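Side-chain contact in dihydroxyacetone kinase (Citrobacter freundii, PDB 1UN8), which phosphorylates dihydroxyacetone with ATP, using divalent metal ions, to give dihydroxyacetone phosphate in glycerol fermentation: residues L485-A490 with Q496-A501. Sequence-based numbering, arbitrary orientation.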
ATOM      1  N   LEU A 485     -26.309  -4.841  45.015  1.00 48.82           N
ATOM      2  CA  LEU A 485     -25.239  -5.706  45.497  1.00 50.24           C
ATOM      3  C   LEU A 485     -24.476  -5.052  46.633  1.00 51.48           C
ATOM      4  O   LEU A 485     -23.939  -5.735  47.512  1.00 52.73           O
ATOM      5  CB  LEU A 485     -24.289  -6.088  44.359  1.00 48.23           C
ATOM      6  CG  LEU A 485     -24.939  -7.004  43.313  1.00 48.03           C
ATOM      7  CD1 LEU A 485     -23.898  -7.483  42.329  1.00 48.01           C
ATOM      8  CD2 LEU A 485     -25.598  -8.192  44.001  1.00 47.21           C
ATOM      9  N   THR A 486     -24.435  -3.729  46.630  1.00 52.00           N
ATOM     10  CA  THR A 486     -23.751  -3.027  47.698  1.00 53.27           C
ATOM     11  C   THR A 486     -24.646  -3.088  48.934  1.00 55.54           C
ATOM     12  O   THR A 486     -24.167  -3.327  50.045  1.00 56.89           O
ATOM     13  CB  THR A 486     -23.478  -1.572  47.320  1.00 51.83           C
ATOM     14  OG1 THR A 486     -22.581  -1.540  46.205  1.00 51.54           O
ATOM     15  CG2 THR A 486     -22.845  -0.830  48.476  1.00 50.09           C
ATOM     16  N   SER A 487     -25.946  -2.890  48.740  1.00 55.38           N
ATOM     17  CA  SER A 487     -26.877  -2.948  49.857  1.00 56.97           C
ATOM     18  C   SER A 487     -26.745  -4.297  50.572  1.00 58.94           C
ATOM     19  O   SER A 487     -26.615  -4.352  51.797  1.00 58.69           O
ATOM     20  CB  SER A 487     -28.309  -2.767  49.363  1.00 56.25           C
ATOM     21  OG  SER A 487     -29.228  -2.819  50.436  1.00 54.39           O
ATOM     22  N   LEU A 488     -26.761  -5.375  49.794  1.00 59.53           N
ATOM     23  CA  LEU A 488     -26.656  -6.721  50.333  1.00 60.23           C
ATOM     24  C   LEU A 488     -25.319  -6.994  51.013  1.00 60.89           C
ATOM     25  O   LEU A 488     -25.244  -7.784  51.946  1.00 60.88           O
ATOM     26  CB  LEU A 488     -26.892  -7.742  49.219  1.00 60.81           C
ATOM     27  CG  LEU A 488     -28.324  -7.784  48.684  1.00 62.30           C
ATOM     28  CD1 LEU A 488     -28.404  -8.645  47.437  1.00 63.37           C
ATOM     29  CD2 LEU A 488     -29.242  -8.326  49.761  1.00 62.62           C
ATOM     30  N   LEU A 489     -24.266  -6.337  50.548  1.00 61.73           N
ATOM     31  CA  LEU A 489     -22.940  -6.534  51.120  1.00 62.07           C
ATOM     32  C   LEU A 489     -22.888  -6.028  52.559  1.00 63.13           C
ATOM     33  O   LEU A 489     -22.064  -6.478  53.357  1.00 63.17           O
ATOM     34  CB  LEU A 489     -21.898  -5.806  50.272  1.00 61.92           C
ATOM     35  CG  LEU A 489     -20.477  -6.377  50.277  1.00 61.16           C
ATOM     36  CD1 LEU A 489     -20.515  -7.854  49.906  1.00 58.88           C
ATOM     37  CD2 LEU A 489     -19.609  -5.594  49.298  1.00 60.13           C
ATOM     38  N   ALA A 490     -23.770  -5.089  52.885  1.00 63.60           N
ATOM     39  CA  ALA A 490     -23.837  -4.535  54.232  1.00 64.23           C
ATOM     40  C   ALA A 490     -24.938  -5.239  55.026  1.00 65.34           C
ATOM     41  O   ALA A 490     -24.793  -5.494  56.220  1.00 65.68           O
ATOM     42  CB  ALA A 490     -24.109  -3.042  54.168  1.00 62.50           C
ATOM     43  N   GLN A 496     -35.351  -6.209  51.246  1.00 60.90           N
ATOM     44  CA  GLN A 496     -36.133  -5.001  51.017  1.00 59.12           C
ATOM     45  C   GLN A 496     -35.203  -3.839  50.709  1.00 56.86           C
ATOM     46  O   GLN A 496     -35.475  -3.021  49.832  1.00 55.77           O
ATOM     47  CB  GLN A 496     -36.977  -4.675  52.249  1.00 60.26           C
ATOM     48  CG  GLN A 496     -37.764  -3.368  52.166  1.00 64.39           C
ATOM     49  CD  GLN A 496     -38.750  -3.330  50.999  1.00 67.81           C
ATOM     50  OE1 GLN A 496     -38.860  -2.319  50.289  1.00 67.90           O
ATOM     51  NE2 GLN A 496     -39.463  -4.442  50.785  1.00 67.76           N
ATOM     52  N   ALA A 497     -34.097  -3.773  51.440  1.00 55.09           N
ATOM     53  CA  ALA A 497     -33.124  -2.707  51.252  1.00 53.36           C
ATOM     54  C   ALA A 497     -32.499  -2.799  49.863  1.00 52.71           C
ATOM     55  O   ALA A 497     -32.357  -1.794  49.173  1.00 52.68           O
ATOM     56  CB  ALA A 497     -32.037  -2.797  52.322  1.00 53.30           C
ATOM     57  N   ALA A 498     -32.123  -4.012  49.469  1.00 50.10           N
ATOM     58  CA  ALA A 498     -31.515  -4.254  48.173  1.00 48.08           C
ATOM     59  C   ALA A 498     -32.431  -3.757  47.057  1.00 47.23           C
ATOM     60  O   ALA A 498     -31.998  -3.054  46.141  1.00 44.83           O
ATOM     61  CB  ALA A 498     -31.238  -5.749  48.003  1.00 49.87           C
ATOM     62  N   PHE A 499     -33.701  -4.132  47.137  1.00 45.78           N
ATOM     63  CA  PHE A 499     -34.668  -3.716  46.141  1.00 45.06           C
ATOM     64  C   PHE A 499     -34.752  -2.203  46.087  1.00 45.87           C
ATOM     65  O   PHE A 499     -34.648  -1.603  45.018  1.00 46.05           O
ATOM     66  CB  PHE A 499     -36.040  -4.282  46.463  1.00 44.88           C
ATOM     67  CG  PHE A 499     -37.158  -3.526  45.829  1.00 44.81           C
ATOM     68  CD1 PHE A 499     -37.221  -3.382  44.449  1.00 43.74           C
ATOM     69  CD2 PHE A 499     -38.142  -2.935  46.613  1.00 44.45           C
ATOM     70  CE1 PHE A 499     -38.249  -2.658  43.860  1.00 45.22           C
ATOM     71  CE2 PHE A 499     -39.174  -2.214  46.032  1.00 43.82           C
ATOM     72  CZ  PHE A 499     -39.228  -2.074  44.652  1.00 45.30           C
ATOM     73  N   ASP A 500     -34.954  -1.592  47.244  1.00 45.63           N
ATOM     74  CA  ASP A 500     -35.051  -0.151  47.312  1.00 46.63           C
ATOM     75  C   ASP A 500     -33.859   0.527  46.648  1.00 45.98           C
ATOM     76  O   ASP A 500     -34.002   1.527  45.955  1.00 45.47           O
ATOM     77  CB  ASP A 500     -35.136   0.312  48.760  1.00 48.61           C
ATOM     78  CG  ASP A 500     -35.718   1.705  48.873  1.00 51.44           C
ATOM     79  OD1 ASP A 500     -36.939   1.857  48.599  1.00 52.41           O
ATOM     80  OD2 ASP A 500     -34.955   2.642  49.208  1.00 51.06           O
ATOM     81  N   ALA A 501     -32.674  -0.019  46.866  1.00 46.07           N
ATOM     82  CA  ALA A 501     -31.473   0.553  46.279  1.00 45.82           C
ATOM     83  C   ALA A 501     -31.540   0.425  44.756  1.00 46.00           C
ATOM     84  O   ALA A 501     -31.351   1.399  44.023  1.00 43.65           O
ATOM     85  CB  ALA A 501     -30.240  -0.163  46.824  1.00 46.51           C
TER
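The hydroxyl of Ser487 projects from helix 478-490 onto the backbone of helix 495-511, where its OG lies 3.3 Å from Ala498 N without forming a hydrogen bond. Helices 478-490 and 495-511 form an antiparallel helical hairpin, joined by a short connection, within the eight-helix barrel of the C-terminal domain that binds ATP and encloses a phospholipid. OG stands almost squarely above the peptide plane between Ala497 and Ala498, also 3.3 Å from Ala497 C. The N-H of Ala498 lies in that plane and cannot point at it, hence the contact is one of packing rather than bonding. With OG anti to the backbone N (chi1 -180°), the serine reaches straight across, and its oxygen also meets Ala497 CB at 3.4 Å.

Small residues on both helices permit this closeness: the local axes approach to 8.1 Å at 155°, and Ser487 CA lies 5.1 Å from Ala498 CA. Beside the serine, Leu488 closes over the methyl of Ala498. Its chi1 of -69° sets CG beside the backbone N, and from there the branch point itself, CG, touches Ala498 CB at 3.6 Å, with both methyls resting against the same carbon. The side chain of Leu488 also comes to about 4 Å from the bound lipid, so this side of the hairpin adjoins the lipid pocket. Phe543 of helix 534-547 packs on both Leu488 and Ala498, linking the pair to the next helix. Near the start of helix 495-511, Asn494 OD1 accepts a hydrogen bond from Ala497 N. One turn beyond Ala497, the methyl carbon Ala501 CB meets Ser487 CB at 4.1 Å.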